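Local coordinates for hypothetical protein ydiI (Escherichia coli, PDB 1VH5) that hydrolyses 1,4-dihydroxy-2-naphthoyl-CoA to 1,4-dihydroxy-2-naphthoate and CoA in menaquinone biosynthesis, and also acts on a wide range of other acyl-CoA thioesters, at residues 4-15 with 28-38; 97-105 with 116-124. One frame throughout, in Å; residues are numbered along the deposited sequence.

Interaction 1: residues 4-15 with 28-38; sequences IWKRKITLEALN and IRFEHIGDDTL
Helix 11-15 packs against strand 29-33 with the two axes 8.1 Å apart and running nearly antiparallel at 158°, while ahead of the helix the chain swings clear at Lys6 to Lys8, and Ile4 N bonds to Asp35 O in the turn 34-37 that follows the strand. The N-terminal segment thus covers the edge strand of the hotdog sheet, Trp5 and Leu14 also touching Leu74 and Val70 of helix 57-74. Trp5 points its indole N-H into that turn: NE1 gives a hydrogen bond of 2.7 Å to Gly34 O, which lies in the ring plane and receives it almost head-on. Thr37 O also sits at the indole edge, 3.5 Å from CZ2, and Ile4 CG1 rests over the centre of one ring face. At the other end the Asn15 amide grips the backbone of Phe30 twice. Its OD1 takes the Phe30 N-H on an in-plane lone pair at 2.8 Å, and ND2 returns a bond to Phe30 O with an N-H...O angle of 176°; a water links OD1 to Ile28 O as well. Between these polar ends, Leu14 has CG anti to the backbone N (chi1 -157°), which lays CG over the Phe30 ring face in a CH-pi contact, 3.9 Å from the centroid. Its CD2 meets Ile33 CD1 tip to tip, and Leu11 CD2 closes on Ile33 CG1 at 3.8 Å. Side chains bonded to main-chain atoms, Asn15 on the strand and Trp5 on the turn, thus flank an apolar middle, the amide pair also setting the rotation of Asn15.

Interaction 2: residues 97-105 with 116-124; sequences EGRVRGVCK and WQIEIFDEK
Strands 99-105 and 116-121 are antiparallel neighbours in the curved sheet of the hotdog fold, which wraps helix 57-74. Three hydrogen-bonded pairs, Arg101 with Phe121, Val103 with Glu119 and Lys105 with Gln117, each close two backbone bonds; the shortest include Val103 N to Glu119 O at 2.8 Å. On the helix-facing side, Val100 CB packs on Ile120 CG2 at 3.7 Å, and Gly102 leaves its CA beside Ile120 CG1. Cys104 holds SG anti to the backbone N (chi1 175°), bringing the sulfur to 3.8 Å from Ile118 CG1 and to 3.4 Å from Trp116 CE3, an oblique sulfur-aromatic contact. Trp116 also lies close to Leu109, a substrate-binding residue. The other side carries Val103 CG2 against Phe121 CE1 at 3.9 Å, while the Arg101 guanidinium turns away to a salt bridge with Glu39. Lys105 and Gln117 run side by side, and one water accepts from both NZ and NE2. Beyond the Arg101-Phe121 pair, Glu123 stretches an extended side chain across to Gly98, and its OE2 takes the Arg99 N-H at 2.9 Å from above the carboxylate plane, 65° out of it.

How the interactions relate
Both contacts reach one curved sheet, and strand 38-43 joins them: it pairs with 29-33 on one flank and with 99-106 on the other. They meet where Leu38 O lies 2.9 Å from Cys104 N, a probable hydrogen bond between the strands. Interaction 2 is regular sheet pairing nearer the centre of the chain, with one face buried against helix 57-74 and the other more open. Interaction 1 is farther out, where the N-terminal helix packs on the strand and side-chain groups do much of the bonding. Leu14 and Cys104 nevertheless reach the same helix, touching Val70 and Ile67, and Ile4 and Trp116 meet near Leu109 of the substrate site.

Interaction 1: residues 4-15 with 28-38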
loop_
_atom_site.group_PDB
_atom_site.type_symbol
_atom_site.label_atom_id
_atom_site.label_comp_id
_atom_site.label_asym_id
_atom_site.label_seq_id
_atom_site.Cartn_x
_atom_site.Cartn_y
_atom_site.Cartn_z
ATOM N N ILE A 4 20.320 7.843 -15.239
ATOM C CA ILE A 4 20.489 6.658 -14.365
ATOM C C ILE A 4 20.083 5.345 -15.026
ATOM O O ILE A 4 20.494 4.277 -14.593
ATOM C CB ILE A 4 19.732 6.851 -13.027
ATOM C CG1 ILE A 4 18.200 6.811 -13.243
ATOM C CG2 ILE A 4 20.239 8.113 -12.281
ATOM C CD1 ILE A 4 17.432 6.979 -11.961
ATOM N N TRP A 5 19.254 5.402 -16.077
ATOM C CA TRP A 5 18.659 4.158 -16.574
ATOM C C TRP A 5 19.662 3.314 -17.333
ATOM O O TRP A 5 20.560 3.858 -18.025
ATOM C CB TRP A 5 17.463 4.410 -17.501
ATOM C CG TRP A 5 16.547 5.494 -16.976
ATOM C CD1 TRP A 5 16.310 6.717 -17.539
ATOM C CD2 TRP A 5 15.748 5.444 -15.783
ATOM N NE1 TRP A 5 15.437 7.435 -16.765
ATOM C CE2 TRP A 5 15.075 6.680 -15.682
ATOM C CE3 TRP A 5 15.563 4.489 -14.774
ATOM C CZ2 TRP A 5 14.215 6.979 -14.635
ATOM C CZ3 TRP A 5 14.716 4.792 -13.715
ATOM C CH2 TRP A 5 14.043 6.030 -13.666
ATOM N N LYS A 6 19.493 2.001 -17.212
ATOM C CA LYS A 6 20.246 1.012 -17.997
ATOM C C LYS A 6 19.434 0.393 -19.112
ATOM O O LYS A 6 19.967 -0.314 -19.971
ATOM C CB LYS A 6 20.792 -0.094 -17.112
ATOM C CG LYS A 6 21.855 0.367 -16.151
ATOM C CD LYS A 6 22.440 -0.856 -15.489
ATOM C CE LYS A 6 23.545 -0.542 -14.542
ATOM N NZ LYS A 6 24.135 -1.873 -14.262
ATOM N N ARG A 7 18.142 0.663 -19.111
ATOM C CA ARG A 7 17.250 0.124 -20.126
ATOM C C ARG A 7 16.488 1.278 -20.692
ATOM O O ARG A 7 16.144 2.217 -19.986
ATOM C CB ARG A 7 16.239 -0.859 -19.537
ATOM C CG ARG A 7 16.795 -2.047 -18.788
ATOM C CD ARG A 7 15.721 -2.980 -18.284
ATOM N NE ARG A 7 16.178 -3.954 -17.302
ATOM C CZ ARG A 7 16.658 -5.153 -17.579
ATOM N NH1 ARG A 7 17.036 -5.951 -16.598
ATOM N NH2 ARG A 7 16.750 -5.585 -18.844
ATOM N N LYS A 8 16.192 1.202 -21.984
ATOM C CA LYS A 8 15.328 2.206 -22.597
ATOM C C LYS A 8 13.891 1.677 -22.646
ATOM O O LYS A 8 13.644 0.506 -22.913
ATOM C CB LYS A 8 15.841 2.580 -24.001
ATOM C CG LYS A 8 15.188 3.833 -24.595
ATOM C CD LYS A 8 15.865 5.113 -24.104
ATOM C CE LYS A 8 16.893 5.648 -25.097
ATOM N NZ LYS A 8 17.627 6.806 -24.517
ATOM N N ILE A 9 12.949 2.546 -22.338
ATOM C CA ILE A 9 11.533 2.223 -22.450
ATOM C C ILE A 9 10.758 3.470 -22.850
ATOM O O ILE A 9 11.117 4.577 -22.459
ATOM C CB ILE A 9 11.010 1.589 -21.108
ATOM C CG1 ILE A 9 9.739 0.774 -21.350
ATOM C CG2 ILE A 9 10.818 2.639 -19.995
ATOM C CD1 ILE A 9 9.376 -0.130 -20.160
ATOM N N THR A 10 9.733 3.294 -23.683
ATOM C CA THR A 10 8.807 4.382 -23.972
ATOM C C THR A 10 7.747 4.422 -22.886
ATOM O O THR A 10 7.537 3.422 -22.187
ATOM C CB THR A 10 8.092 4.166 -25.308
ATOM O OG1 THR A 10 7.519 2.847 -25.325
ATOM C CG2 THR A 10 9.087 4.210 -26.480
ATOM N N LEU A 11 7.064 5.561 -22.777
ATOM C CA LEU A 11 5.906 5.679 -21.893
ATOM C C LEU A 11 4.833 4.670 -22.267
ATOM O O LEU A 11 4.197 4.068 -21.420
ATOM C CB LEU A 11 5.334 7.099 -21.898
ATOM C CG LEU A 11 5.955 8.125 -20.950
ATOM C CD1 LEU A 11 5.248 9.466 -21.094
ATOM C CD2 LEU A 11 6.002 7.684 -19.476
ATOM N N GLU A 12 4.650 4.473 -23.569
ATOM C CA GLU A 12 3.721 3.478 -24.065
ATOM C C GLU A 12 3.978 2.068 -23.519
ATOM O O GLU A 12 3.047 1.400 -23.058
ATOM C CB GLU A 12 3.782 3.448 -25.599
ATOM C CG GLU A 12 2.610 4.117 -26.292
ATOM C CD GLU A 12 2.707 3.966 -27.792
ATOM O OE1 GLU A 12 2.436 2.849 -28.298
ATOM O OE2 GLU A 12 3.098 4.953 -28.455
ATOM N N ALA A 13 5.222 1.594 -23.610
ATOM C CA ALA A 13 5.547 0.229 -23.187
ATOM C C ALA A 13 5.481 0.096 -21.653
ATOM O O ALA A 13 5.103 -0.958 -21.128
ATOM C CB ALA A 13 6.920 -0.219 -23.746
ATOM N N LEU A 14 5.826 1.183 -20.964
ATOM C CA LEU A 14 5.711 1.275 -19.503
ATOM C C LEU A 14 4.237 1.103 -19.098
ATOM O O LEU A 14 3.890 0.270 -18.260
ATOM C CB LEU A 14 6.222 2.640 -19.042
ATOM C CG LEU A 14 6.723 2.930 -17.639
ATOM C CD1 LEU A 14 7.440 1.697 -17.107
ATOM C CD2 LEU A 14 7.649 4.151 -17.626
ATOM N N ASN A 15 3.358 1.865 -19.746
ATOM C CA ASN A 15 1.935 1.804 -19.451
ATOM C C ASN A 15 1.273 0.495 -19.853
ATOM O O ASN A 15 0.297 0.083 -19.237
ATOM C CB ASN A 15 1.222 3.018 -20.030
ATOM C CG ASN A 15 1.423 4.223 -19.171
ATOM O OD1 ASN A 15 1.269 4.124 -17.946
ATOM N ND2 ASN A 15 1.865 5.332 -19.741
ATOM N N ILE A 28 -3.399 3.654 -12.694
ATOM C CA ILE A 28 -2.105 4.297 -12.544
ATOM C C ILE A 28 -1.497 4.491 -13.946
ATOM O O ILE A 28 -1.445 3.526 -14.734
ATOM C CB ILE A 28 -1.226 3.444 -11.602
ATOM C CG1 ILE A 28 -1.788 3.546 -10.174
ATOM C CG2 ILE A 28 0.218 3.937 -11.607
ATOM C CD1 ILE A 28 -1.235 2.473 -9.179
ATOM N N ARG A 29 -1.043 5.716 -14.234
ATOM C CA ARG A 29 -0.537 6.064 -15.559
ATOM C C ARG A 29 0.848 6.678 -15.384
ATOM O O ARG A 29 1.000 7.723 -14.744
ATOM C CB ARG A 29 -1.435 7.126 -16.222
ATOM C CG ARG A 29 -2.927 6.881 -16.239
ATOM C CD ARG A 29 -3.671 7.753 -17.248
ATOM N NE ARG A 29 -5.124 7.647 -17.119
ATOM C CZ ARG A 29 -5.979 8.669 -17.093
ATOM N NH1 ARG A 29 -7.283 8.435 -16.973
ATOM N NH2 ARG A 29 -5.538 9.918 -17.169
ATOM N N PHE A 30 1.852 6.068 -16.010
ATOM C CA PHE A 30 3.165 6.729 -16.105
ATOM C C PHE A 30 3.090 7.942 -17.045
ATOM O O PHE A 30 2.520 7.851 -18.130
ATOM C CB PHE A 30 4.244 5.717 -16.550
ATOM C CG PHE A 30 4.542 4.716 -15.483
ATOM C CD1 PHE A 30 3.775 3.555 -15.329
ATOM C CD2 PHE A 30 5.538 4.964 -14.572
ATOM C CE1 PHE A 30 4.023 2.654 -14.283
ATOM C CE2 PHE A 30 5.772 4.097 -13.509
ATOM C CZ PHE A 30 5.055 2.933 -13.388
ATOM N N GLU A 31 3.633 9.059 -16.598
ATOM C CA GLU A 31 3.501 10.346 -17.284
ATOM C C GLU A 31 4.817 10.927 -17.747
ATOM O O GLU A 31 4.835 11.783 -18.647
ATOM C CB GLU A 31 2.915 11.377 -16.335
ATOM C CG GLU A 31 1.614 10.995 -15.674
ATOM C CD GLU A 31 0.417 11.651 -16.313
ATOM O OE1 GLU A 31 0.607 12.455 -17.243
ATOM O OE2 GLU A 31 -0.703 11.378 -15.870
ATOM N N HIS A 32 5.927 10.597 -17.085
ATOM C CA HIS A 32 7.182 11.251 -17.403
ATOM C C HIS A 32 8.354 10.373 -17.021
ATOM O O HIS A 32 8.396 9.852 -15.894
ATOM C CB HIS A 32 7.252 12.607 -16.687
ATOM C CG HIS A 32 8.570 13.298 -16.818
ATOM N ND1 HIS A 32 8.957 13.920 -17.983
ATOM C CD2 HIS A 32 9.576 13.496 -15.933
ATOM C CE1 HIS A 32 10.157 14.450 -17.815
ATOM N NE2 HIS A 32 10.549 14.213 -16.577
ATOM N N ILE A 33 9.272 10.159 -17.958
ATOM C CA ILE A 33 10.571 9.538 -17.681
ATOM C C ILE A 33 11.652 10.579 -17.901
ATOM O O ILE A 33 12.000 10.920 -19.061
ATOM C CB ILE A 33 10.859 8.342 -18.610
ATOM C CG1 ILE A 33 9.676 7.368 -18.683
ATOM C CG2 ILE A 33 12.122 7.612 -18.142
ATOM C CD1 ILE A 33 9.861 6.309 -19.781
ATOM N N GLY A 34 12.195 11.102 -16.832
ATOM C CA GLY A 34 13.327 12.002 -16.939
ATOM C C GLY A 34 14.635 11.251 -16.912
ATOM O O GLY A 34 14.655 10.038 -16.819
ATOM N N ASP A 35 15.746 11.970 -16.989
ATOM C CA ASP A 35 17.043 11.306 -16.901
ATOM C C ASP A 35 17.223 10.565 -15.583
ATOM O O ASP A 35 17.906 9.533 -15.528
ATOM C CB ASP A 35 18.159 12.334 -17.059
ATOM C CG ASP A 35 18.389 12.729 -18.496
ATOM O OD1 ASP A 35 19.204 13.646 -18.711
ATOM O OD2 ASP A 35 17.817 12.173 -19.436
ATOM N N ASP A 36 16.622 11.107 -14.529
ATOM C CA ASP A 36 16.876 10.560 -13.194
ATOM C C ASP A 36 15.642 10.544 -12.304
ATOM O O ASP A 36 15.792 10.471 -11.079
ATOM C CB ASP A 36 18.075 11.292 -12.511
ATOM C CG ASP A 36 17.856 12.785 -12.368
ATOM O OD1 ASP A 36 18.837 13.549 -12.147
ATOM O OD2 ASP A 36 16.741 13.308 -12.446
ATOM N N THR A 37 14.460 10.640 -12.915
ATOM C CA THR A 37 13.204 10.598 -12.167
ATOM C C THR A 37 12.161 9.881 -12.979
ATOM O O THR A 37 12.242 9.813 -14.200
ATOM C CB THR A 37 12.668 11.974 -11.770
ATOM O OG1 THR A 37 12.430 12.757 -12.940
ATOM C CG2 THR A 37 13.692 12.784 -10.968
ATOM N N LEU A 38 11.165 9.329 -12.287
ATOM C CA LEU A 38 10.034 8.687 -12.957
ATOM C C LEU A 38 8.739 9.177 -12.305
ATOM O O LEU A 38 8.648 9.202 -11.077
ATOM C CB LEU A 38 10.196 7.172 -12.909
ATOM C CG LEU A 38 9.218 6.300 -13.681
ATOM C CD1 LEU A 38 9.243 6.577 -15.198
ATOM C CD2 LEU A 38 9.498 4.843 -13.381
HETATM O O HOH W 1 0.462 2.131 -16.210
#

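Interaction 2: residues 97-105 with 116-124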
loop_
_atom_site.group_PDB
_atom_site.type_symbol
_atom_site.label_atom_id
_atom_site.label_comp_id
_atom_site.label_asym_id
_atom_site.label_seq_id
_atom_site.Cartn_x
_atom_site.Cartn_y
_atom_site.Cartn_z
ATOM N N GLU A 97 -9.914 14.324 -4.447
ATOM C CA GLU A 97 -10.371 14.424 -5.837
ATOM C C GLU A 97 -9.207 14.605 -6.788
ATOM O O GLU A 97 -8.047 14.726 -6.367
ATOM C CB GLU A 97 -11.382 15.548 -5.991
ATOM C CG GLU A 97 -10.748 16.911 -5.833
ATOM C CD GLU A 97 -11.720 18.014 -5.467
ATOM O OE1 GLU A 97 -12.826 18.074 -6.056
ATOM O OE2 GLU A 97 -11.368 18.834 -4.593
ATOM N N GLY A 98 -9.512 14.571 -8.079
ATOM C CA GLY A 98 -8.504 14.661 -9.108
ATOM C C GLY A 98 -7.570 13.474 -9.133
ATOM O O GLY A 98 -7.975 12.355 -8.851
ATOM N N ARG A 99 -6.328 13.730 -9.525
ATOM C CA ARG A 99 -5.307 12.694 -9.602
ATOM C C ARG A 99 -4.170 13.136 -8.740
ATOM O O ARG A 99 -3.878 14.323 -8.679
ATOM C CB ARG A 99 -4.812 12.476 -11.031
ATOM C CG ARG A 99 -5.910 12.014 -12.003
ATOM C CD ARG A 99 -5.405 11.805 -13.417
ATOM N NE ARG A 99 -4.485 10.668 -13.537
ATOM C CZ ARG A 99 -4.869 9.416 -13.679
ATOM N NH1 ARG A 99 -3.972 8.457 -13.796
ATOM N NH2 ARG A 99 -6.169 9.105 -13.723
ATOM N N VAL A 100 -3.526 12.182 -8.086
ATOM C CA VAL A 100 -2.273 12.489 -7.391
ATOM C C VAL A 100 -1.107 12.033 -8.229
ATOM O O VAL A 100 -1.268 11.198 -9.104
ATOM C CB VAL A 100 -2.203 11.823 -5.966
ATOM C CG1 VAL A 100 -3.229 12.473 -5.054
ATOM C CG2 VAL A 100 -2.335 10.301 -6.028
ATOM N N ARG A 101 0.047 12.650 -7.982
ATOM C CA ARG A 101 1.242 12.367 -8.780
ATOM C C ARG A 101 2.394 11.891 -7.902
ATOM O O ARG A 101 2.779 12.598 -6.969
ATOM C CB ARG A 101 1.662 13.609 -9.551
ATOM C CG ARG A 101 2.905 13.400 -10.465
ATOM C CD ARG A 101 3.367 14.708 -11.139
ATOM N NE ARG A 101 2.328 15.183 -12.033
ATOM C CZ ARG A 101 2.291 14.924 -13.326
ATOM N NH1 ARG A 101 1.253 15.347 -14.044
ATOM N NH2 ARG A 101 3.266 14.230 -13.898
ATOM N N GLY A 102 2.932 10.720 -8.209
ATOM C CA GLY A 102 4.150 10.273 -7.550
ATOM C C GLY A 102 5.378 10.624 -8.364
ATOM O O GLY A 102 5.401 10.422 -9.592
ATOM N N VAL A 103 6.379 11.122 -7.656
ATOM C CA VAL A 103 7.639 11.542 -8.256
ATOM C C VAL A 103 8.718 10.701 -7.570
ATOM O O VAL A 103 8.899 10.815 -6.360
ATOM C CB VAL A 103 7.947 13.068 -8.006
ATOM C CG1 VAL A 103 9.246 13.452 -8.654
ATOM C CG2 VAL A 103 6.800 13.977 -8.522
ATOM N N CYS A 104 9.396 9.852 -8.337
ATOM C CA CYS A 104 10.325 8.874 -7.769
ATOM C C CYS A 104 11.744 9.255 -8.191
ATOM O O CYS A 104 11.993 9.483 -9.391
ATOM C CB CYS A 104 9.949 7.499 -8.346
ATOM S SG CYS A 104 11.035 6.131 -7.900
ATOM N N LYS A 105 12.661 9.309 -7.227
ATOM C CA LYS A 105 14.080 9.594 -7.500
ATOM C C LYS A 105 14.944 8.568 -6.711
ATOM O O LYS A 105 14.528 8.081 -5.670
ATOM C CB LYS A 105 14.437 11.024 -7.065
ATOM C CG LYS A 105 14.715 11.193 -5.572
ATOM C CD LYS A 105 15.186 12.616 -5.295
ATOM C CE LYS A 105 15.533 12.782 -3.821
ATOM N NZ LYS A 105 15.917 14.188 -3.481
ATOM N N TRP A 116 14.766 3.918 -3.219
ATOM C CA TRP A 116 14.026 4.886 -4.013
ATOM C C TRP A 116 13.209 5.757 -3.065
ATOM O O TRP A 116 12.631 5.233 -2.092
ATOM C CB TRP A 116 13.088 4.121 -4.961
ATOM C CG TRP A 116 13.823 3.375 -6.024
ATOM C CD1 TRP A 116 14.209 2.080 -6.019
ATOM C CD2 TRP A 116 14.375 3.951 -7.203
ATOM N NE1 TRP A 116 14.913 1.775 -7.171
ATOM C CE2 TRP A 116 15.054 2.926 -7.896
ATOM C CE3 TRP A 116 14.359 5.248 -7.749
ATOM C CZ2 TRP A 116 15.689 3.138 -9.125
ATOM C CZ3 TRP A 116 14.987 5.463 -8.991
ATOM C CH2 TRP A 116 15.642 4.402 -9.655
ATOM N N GLN A 117 13.131 7.057 -3.349
ATOM C CA GLN A 117 12.237 7.952 -2.616
ATOM C C GLN A 117 11.088 8.312 -3.556
ATOM O O GLN A 117 11.303 8.767 -4.705
ATOM C CB GLN A 117 12.984 9.187 -2.178
ATOM C CG GLN A 117 12.172 10.176 -1.289
ATOM C CD GLN A 117 13.121 11.163 -0.615
ATOM O OE1 GLN A 117 13.771 10.842 0.376
ATOM N NE2 GLN A 117 13.248 12.316 -1.187
ATOM N N ILE A 118 9.848 8.123 -3.092
ATOM C CA ILE A 118 8.714 8.528 -3.893
ATOM C C ILE A 118 7.873 9.511 -3.078
ATOM O O ILE A 118 7.384 9.180 -1.983
ATOM C CB ILE A 118 7.832 7.355 -4.356
ATOM C CG1 ILE A 118 8.645 6.214 -4.993
ATOM C CG2 ILE A 118 6.747 7.938 -5.305
ATOM C CD1 ILE A 118 9.211 5.202 -3.982
ATOM N N GLU A 119 7.697 10.723 -3.618
ATOM C CA GLU A 119 6.838 11.717 -2.986
ATOM C C GLU A 119 5.566 11.830 -3.821
ATOM O O GLU A 119 5.621 11.844 -5.063
ATOM C CB GLU A 119 7.551 13.071 -2.880
ATOM C CG GLU A 119 8.701 13.116 -1.870
ATOM C CD GLU A 119 9.390 14.487 -1.817
ATOM O OE1 GLU A 119 9.529 15.156 -2.877
ATOM O OE2 GLU A 119 9.803 14.915 -0.713
ATOM N N ILE A 120 4.417 11.899 -3.139
ATOM C CA ILE A 120 3.140 11.930 -3.850
ATOM C C ILE A 120 2.463 13.236 -3.522
ATOM O O ILE A 120 2.307 13.602 -2.360
ATOM C CB ILE A 120 2.289 10.743 -3.411
ATOM C CG1 ILE A 120 3.018 9.442 -3.813
ATOM C CG2 ILE A 120 0.833 10.843 -4.016
ATOM C CD1 ILE A 120 2.424 8.253 -3.244
ATOM N N PHE A 121 2.055 13.950 -4.565
ATOM C CA PHE A 121 1.500 15.305 -4.471
ATOM C C PHE A 121 0.082 15.324 -5.026
ATOM O O PHE A 121 -0.276 14.560 -5.928
ATOM C CB PHE A 121 2.338 16.328 -5.273
ATOM C CG PHE A 121 3.789 16.379 -4.870
ATOM C CD1 PHE A 121 4.701 15.462 -5.421
ATOM C CD2 PHE A 121 4.225 17.295 -3.942
ATOM C CE1 PHE A 121 6.044 15.470 -5.039
ATOM C CE2 PHE A 121 5.585 17.315 -3.541
ATOM C CZ PHE A 121 6.483 16.408 -4.123
ATOM N N ASP A 122 -0.735 16.220 -4.500
ATOM C CA ASP A 122 -2.059 16.457 -5.088
ATOM C C ASP A 122 -1.961 17.430 -6.263
ATOM O O ASP A 122 -0.879 17.893 -6.614
ATOM C CB ASP A 122 -3.047 16.923 -4.001
ATOM C CG ASP A 122 -2.721 18.293 -3.442
ATOM O OD1 ASP A 122 -3.209 18.611 -2.315
ATOM O OD2 ASP A 122 -2.015 19.126 -4.065
ATOM N N GLU A 123 -3.110 17.749 -6.876
ATOM C CA GLU A 123 -3.121 18.589 -8.081
ATOM C C GLU A 123 -2.638 20.018 -7.864
ATOM O O GLU A 123 -2.228 20.694 -8.823
ATOM C CB GLU A 123 -4.497 18.563 -8.760
ATOM C CG GLU A 123 -4.857 17.178 -9.246
ATOM C CD GLU A 123 -6.109 17.111 -10.096
ATOM O OE1 GLU A 123 -7.059 17.930 -9.892
ATOM O OE2 GLU A 123 -6.143 16.213 -10.966
ATOM N N LYS A 124 -2.660 20.469 -6.613
ATOM C CA LYS A 124 -2.150 21.778 -6.236
ATOM C C LYS A 124 -0.669 21.763 -5.861
ATOM O O LYS A 124 -0.137 22.777 -5.399
ATOM C CB LYS A 124 -2.978 22.370 -5.084
ATOM C CG LYS A 124 -4.364 22.880 -5.516
ATOM C CD LYS A 124 -5.204 23.354 -4.322
ATOM C CE LYS A 124 -6.669 23.578 -4.729
ATOM N NZ LYS A 124 -7.581 23.744 -3.554
HETATM O O HOH W 2 -5.302 15.838 -6.184
HETATM O O HOH W 3 15.224 14.483 -0.774
#